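Long-range contacts in rhamnosidase B (Bacillus sp., PDB 2OKX), which hydrolyses terminal alpha-L-rhamnose residues from rhamnose-containing glycosides, as a glycoside hydrolase of family 78 that probably works with inversion: residues 200-205 and 525-530; 531-536 and 556-561. All blocks are in the same frame, centred on the assembly; numbering follows the deposited sequence. Where two conformers were deposited one is given.

Overall arrangement
The two contacts follow each other along the chain and touch, their centres about 14 Å apart: Thr530, at the end of contact 1, packs against backbone of the helix turn used by contact 2. Contact 1 pairs strand 201-203 with strand 520-528, so backbone hydrogen bonds carry it, with charged and aromatic side chains over one face and Leu203, Ile526 and the carbon chain of Gln528 on the other, beside polar Glu201. Contact 2 lays the loop 531-536 on the C-terminal end of helix 544-559, with one backbone bond, a few apolar touches and a solvent-facing salt bridge. Both are partly buried. Contact 1 belongs to a beta-sheet region; contact 2 leads from it towards the helices.

Contact 1 of 2, residues 200-205 and 525-530; sequences EEKLYP and YIRQST
Lys202 reaches Tyr525 with CG anti to its backbone N (chi1 -173°), while Tyr525 CG stands between its backbone N and carbonyl carbon (chi1 56°). The extended chain beyond CG carries Lys202 CE over the centre of the ring, 3.7 Å from the Tyr525 ring centroid, in a CH-pi contact. The ammonium follows as a cation-pi partner, and its salt bridge is with Glu523. On the same face Arg527 bends at chi3, and its NE meets Glu200 OE1 at 2.8 Å in a nearly straight salt bridge. OE1 uses its anti lone pair and lies in the guanidinium plane, though the carboxylate is turned 58° from it; the other oxygen, OE2, pairs with Arg61 and accepts from a water that also donates to Ser529 OG. Across the opposite face Leu203 CD1 lies 3.8 Å from Gln528 CB, and the Gln528 amide oxygen is bound by Arg447. Backbone bonds join Glu201 with Gln528 and Leu203 with Ile526 in both directions, the longest being Ile526 N to Leu203 O at 3.2 Å. Lys202 and Arg527 form the non-hydrogen-bonded pair between them. The arrangement is an antiparallel beta ladder, attaching short strand 201-203 to strand 520-528 of a curled antiparallel sheet.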
# COMPACT_ATOMS: atom_id res chain seq x y z
N GLU A 200 8.58 12.00 -11.05
CA GLU A 200 9.59 10.96 -11.15
C GLU A 200 10.90 11.72 -11.08
O GLU A 200 11.34 12.32 -12.05
CB GLU A 200 9.48 10.14 -12.44
CG GLU A 200 10.49 8.98 -12.45
CD GLU A 200 10.04 7.76 -13.25
OE1 GLU A 200 10.92 6.97 -13.65
OE2 GLU A 200 8.82 7.58 -13.46
N GLU A 201 11.50 11.74 -9.89
CA GLU A 201 12.74 12.45 -9.71
C GLU A 201 13.83 11.58 -9.14
O GLU A 201 13.65 10.87 -8.14
CB GLU A 201 12.54 13.72 -8.85
CG GLU A 201 12.20 13.51 -7.40
CD GLU A 201 11.89 14.82 -6.67
OE1 GLU A 201 12.77 15.71 -6.60
OE2 GLU A 201 10.76 14.97 -6.17
N LYS A 202 14.97 11.62 -9.81
CA LYS A 202 16.13 10.84 -9.42
C LYS A 202 16.74 11.42 -8.16
O LYS A 202 17.15 12.58 -8.13
CB LYS A 202 17.15 10.85 -10.55
CG LYS A 202 18.34 9.95 -10.35
CD LYS A 202 19.20 9.98 -11.61
CE LYS A 202 20.40 9.07 -11.49
NZ LYS A 202 21.17 9.08 -12.78
N LEU A 203 16.77 10.60 -7.11
CA LEU A 203 17.33 11.01 -5.83
C LEU A 203 18.41 10.02 -5.43
O LEU A 203 18.21 8.81 -5.50
CB LEU A 203 16.23 11.06 -4.76
CG LEU A 203 15.09 12.04 -5.01
CD1 LEU A 203 14.03 11.89 -3.93
CD2 LEU A 203 15.65 13.47 -5.05
N TYR A 204 19.56 10.55 -5.03
CA TYR A 204 20.66 9.70 -4.61
C TYR A 204 20.53 9.39 -3.12
O TYR A 204 19.87 10.12 -2.39
CB TYR A 204 22.01 10.38 -4.88
CG TYR A 204 22.37 10.42 -6.35
CD1 TYR A 204 21.80 11.37 -7.20
CD2 TYR A 204 23.23 9.48 -6.89
CE1 TYR A 204 22.08 11.37 -8.56
CE2 TYR A 204 23.52 9.46 -8.26
CZ TYR A 204 22.94 10.40 -9.08
OH TYR A 204 23.20 10.37 -10.43
N PRO A 205 21.13 8.27 -2.67
CA PRO A 205 21.08 7.86 -1.26
C PRO A 205 21.85 8.82 -0.37
O PRO A 205 22.63 9.64 -0.85
CB PRO A 205 21.73 6.47 -1.29
CG PRO A 205 21.40 5.97 -2.67
CD PRO A 205 21.69 7.20 -3.51
N TYR A 525 20.40 4.38 -6.93
CA TYR A 525 19.51 5.47 -6.54
C TYR A 525 18.06 5.04 -6.66
O TYR A 525 17.76 3.88 -6.97
CB TYR A 525 19.73 6.64 -7.49
CG TYR A 525 19.52 6.25 -8.94
CD1 TYR A 525 20.57 5.74 -9.71
CD2 TYR A 525 18.25 6.31 -9.52
CE1 TYR A 525 20.36 5.30 -11.02
CE2 TYR A 525 18.03 5.87 -10.82
CZ TYR A 525 19.09 5.36 -11.57
OH TYR A 525 18.85 4.91 -12.85
N ILE A 526 17.15 5.97 -6.39
CA ILE A 526 15.74 5.69 -6.52
C ILE A 526 15.09 6.83 -7.29
O ILE A 526 15.46 7.99 -7.13
CB ILE A 526 15.02 5.55 -5.15
CG1 ILE A 526 13.59 5.06 -5.37
CG2 ILE A 526 15.01 6.89 -4.40
CD1 ILE A 526 12.82 4.71 -4.10
N ARG A 527 14.16 6.49 -8.18
CA ARG A 527 13.44 7.52 -8.90
C ARG A 527 12.14 7.62 -8.11
O ARG A 527 11.22 6.82 -8.29
CB ARG A 527 13.19 7.11 -10.36
CG ARG A 527 14.48 6.98 -11.18
CD ARG A 527 14.21 6.62 -12.64
NE ARG A 527 13.56 7.72 -13.35
CZ ARG A 527 14.18 8.81 -13.80
NH1 ARG A 527 15.48 8.96 -13.62
NH2 ARG A 527 13.48 9.76 -14.40
N GLN A 528 12.10 8.58 -7.19
CA GLN A 528 10.91 8.77 -6.36
C GLN A 528 9.75 9.20 -7.23
O GLN A 528 9.92 9.99 -8.16
CB GLN A 528 11.18 9.81 -5.27
CG GLN A 528 9.97 10.07 -4.37
CD GLN A 528 10.36 10.77 -3.09
OE1 GLN A 528 11.02 10.20 -2.22
NE2 GLN A 528 9.96 12.03 -2.96
N SER A 529 8.56 8.68 -6.92
CA SER A 529 7.37 9.00 -7.69
C SER A 529 6.14 9.18 -6.80
O SER A 529 5.76 8.26 -6.09
CB SER A 529 7.10 7.88 -8.70
OG SER A 529 5.87 8.09 -9.37
N THR A 530 5.54 10.36 -6.86
CA THR A 530 4.34 10.64 -6.07
C THR A 530 3.41 11.54 -6.87
O THR A 530 3.75 11.99 -7.96
CB THR A 530 4.66 11.39 -4.76
OG1 THR A 530 5.01 12.75 -5.06
CG2 THR A 530 5.82 10.73 -4.02
O HOH W 1 6.62 8.46 -12.05

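Contact 2 of 2, residues 531-536 and 556-561; sequences YPVAEQ and TTRLCM
Val533 packs on Met561 and on the aliphatic part of Arg558, and Tyr531 on Met561. Val533 presents its two methyls to different partners: CG1 lies 3.7 Å from Met561 CE, and CG2 lies 4.0 Å from Arg558 CG. The bend of Met561 at chi3 (78°) places CE against the valine. Two residues earlier, Tyr531 CB meets Met561 CB at 3.9 Å, while the tyrosine ring leads away to Glu595 and Ile596 of helix 595-603. An alanine in place of Val533 would probably open a gap beside the thioether end of Met561 and let the arginine chain shift more freely.

A single direct backbone hydrogen bond spans the segments, from Tyr531 N to Met561 O at 2.7 Å.

The charged interaction lies at the solvent-facing side, where Glu535 is exposed and Arg558 partly so. In the given conformer, one of two deposited for Arg558, NH1 donates to Glu535 OE1 at 2.7 Å in a salt bridge. The acceptor uses its anti lone pair, and the guanidinium meets it edge-on. One water donates to OE1 and accepts from Arg558 NH2, closing a small ring around the ion pair; another, donating to Val533 O, is weakly held by NH1. Arg558 NH2 also bonds His555 ND1, three residues earlier in helix 544-559.

Glu535 is the centre of an inverse gamma turn. Tyr531, Val533 and Glu535 against Arg558 and Met561 make a loop-to-helix-end packing: the loop runs from strand 520-528 to strand 538-541, with helix 544-559 next, leading from the beta region towards the helices of the six-hairpin glycosidase family domain.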
# COMPACT_ATOMS: atom_id res chain seq x y z
N TYR A 531 2.24 11.80 -6.31
CA TYR A 531 1.29 12.70 -6.94
C TYR A 531 2.05 14.02 -6.98
O TYR A 531 2.88 14.29 -6.10
CB TYR A 531 0.03 12.82 -6.08
CG TYR A 531 -1.07 13.65 -6.71
CD1 TYR A 531 -1.14 15.03 -6.51
CD2 TYR A 531 -2.02 13.05 -7.54
CE1 TYR A 531 -2.13 15.79 -7.12
CE2 TYR A 531 -3.01 13.79 -8.16
CZ TYR A 531 -3.06 15.16 -7.95
OH TYR A 531 -4.05 15.90 -8.55
N PRO A 532 1.81 14.87 -8.00
CA PRO A 532 2.52 16.14 -8.08
C PRO A 532 2.15 17.12 -6.97
O PRO A 532 1.13 17.80 -7.04
CB PRO A 532 2.14 16.66 -9.47
CG PRO A 532 0.76 16.12 -9.66
CD PRO A 532 0.89 14.70 -9.14
N VAL A 533 2.98 17.18 -5.93
CA VAL A 533 2.74 18.08 -4.82
C VAL A 533 3.93 19.00 -4.60
O VAL A 533 5.09 18.59 -4.74
CB VAL A 533 2.51 17.30 -3.49
CG1 VAL A 533 1.21 16.52 -3.57
CG2 VAL A 533 3.69 16.38 -3.21
N ALA A 534 3.64 20.26 -4.28
CA ALA A 534 4.68 21.24 -4.00
C ALA A 534 4.49 21.60 -2.53
O ALA A 534 3.38 21.50 -2.01
CB ALA A 534 4.51 22.47 -4.89
N GLU A 535 5.56 22.01 -1.86
CA GLU A 535 5.47 22.33 -0.45
C GLU A 535 4.85 23.70 -0.22
O GLU A 535 5.46 24.59 0.38
CB GLU A 535 6.86 22.22 0.18
CG GLU A 535 7.36 20.77 0.14
CD GLU A 535 8.70 20.53 0.84
OE1 GLU A 535 9.05 19.35 1.02
OE2 GLU A 535 9.39 21.50 1.21
N GLN A 536 3.61 23.85 -0.69
CA GLN A 536 2.88 25.11 -0.58
C GLN A 536 2.34 25.42 0.80
O GLN A 536 1.99 26.56 1.09
CB GLN A 536 1.74 25.13 -1.61
CG GLN A 536 2.25 25.04 -3.04
CD GLN A 536 3.27 26.12 -3.37
OE1 GLN A 536 2.98 27.32 -3.28
NE2 GLN A 536 4.47 25.70 -3.75
N THR A 556 5.16 11.76 5.20
CA THR A 556 4.32 10.56 5.15
C THR A 556 3.18 10.75 4.15
O THR A 556 2.87 9.85 3.36
CB THR A 556 3.69 10.28 6.53
OG1 THR A 556 4.72 10.17 7.52
CG2 THR A 556 2.89 8.97 6.49
N THR A 557 2.56 11.92 4.19
CA THR A 557 1.45 12.23 3.30
C THR A 557 1.90 12.21 1.84
O THR A 557 1.21 11.67 0.99
CB THR A 557 0.86 13.61 3.66
OG1 THR A 557 0.47 13.59 5.03
CG2 THR A 557 -0.37 13.92 2.79
N ARG A 558 3.06 12.81 1.58
CA ARG A 558 3.62 12.84 0.23
C ARG A 558 3.78 11.42 -0.32
O ARG A 558 3.33 11.12 -1.43
CB ARG A 558 4.97 13.56 0.27
CG ARG A 558 5.69 13.70 -1.06
CD ARG A 558 6.73 14.81 -0.94
NE ARG A 558 7.47 14.73 0.31
CZ ARG A 558 8.01 15.77 0.93
NH1 ARG A 558 7.90 16.99 0.41
NH2 ARG A 558 8.66 15.61 2.08
N LEU A 559 4.41 10.55 0.46
CA LEU A 559 4.65 9.18 0.02
C LEU A 559 3.40 8.32 -0.11
O LEU A 559 3.41 7.27 -0.77
CB LEU A 559 5.65 8.49 0.95
CG LEU A 559 7.04 9.11 1.09
CD1 LEU A 559 7.89 8.17 1.93
CD2 LEU A 559 7.68 9.33 -0.29
N CYS A 560 2.31 8.75 0.53
CA CYS A 560 1.06 8.01 0.46
C CYS A 560 0.11 8.64 -0.54
O CYS A 560 -1.10 8.43 -0.48
CB CYS A 560 0.40 7.95 1.84
SG CYS A 560 1.28 6.88 2.99
N MET A 561 0.67 9.42 -1.46
CA MET A 561 -0.12 10.05 -2.51
C MET A 561 0.46 9.60 -3.85
O MET A 561 1.49 10.11 -4.30
CB MET A 561 -0.07 11.58 -2.40
CG MET A 561 -0.91 12.15 -1.26
SD MET A 561 -0.72 13.93 -0.99
CE MET A 561 -1.73 14.60 -2.32
O HOH W 2 7.11 18.32 -2.53
O HOH W 3 10.57 17.81 2.47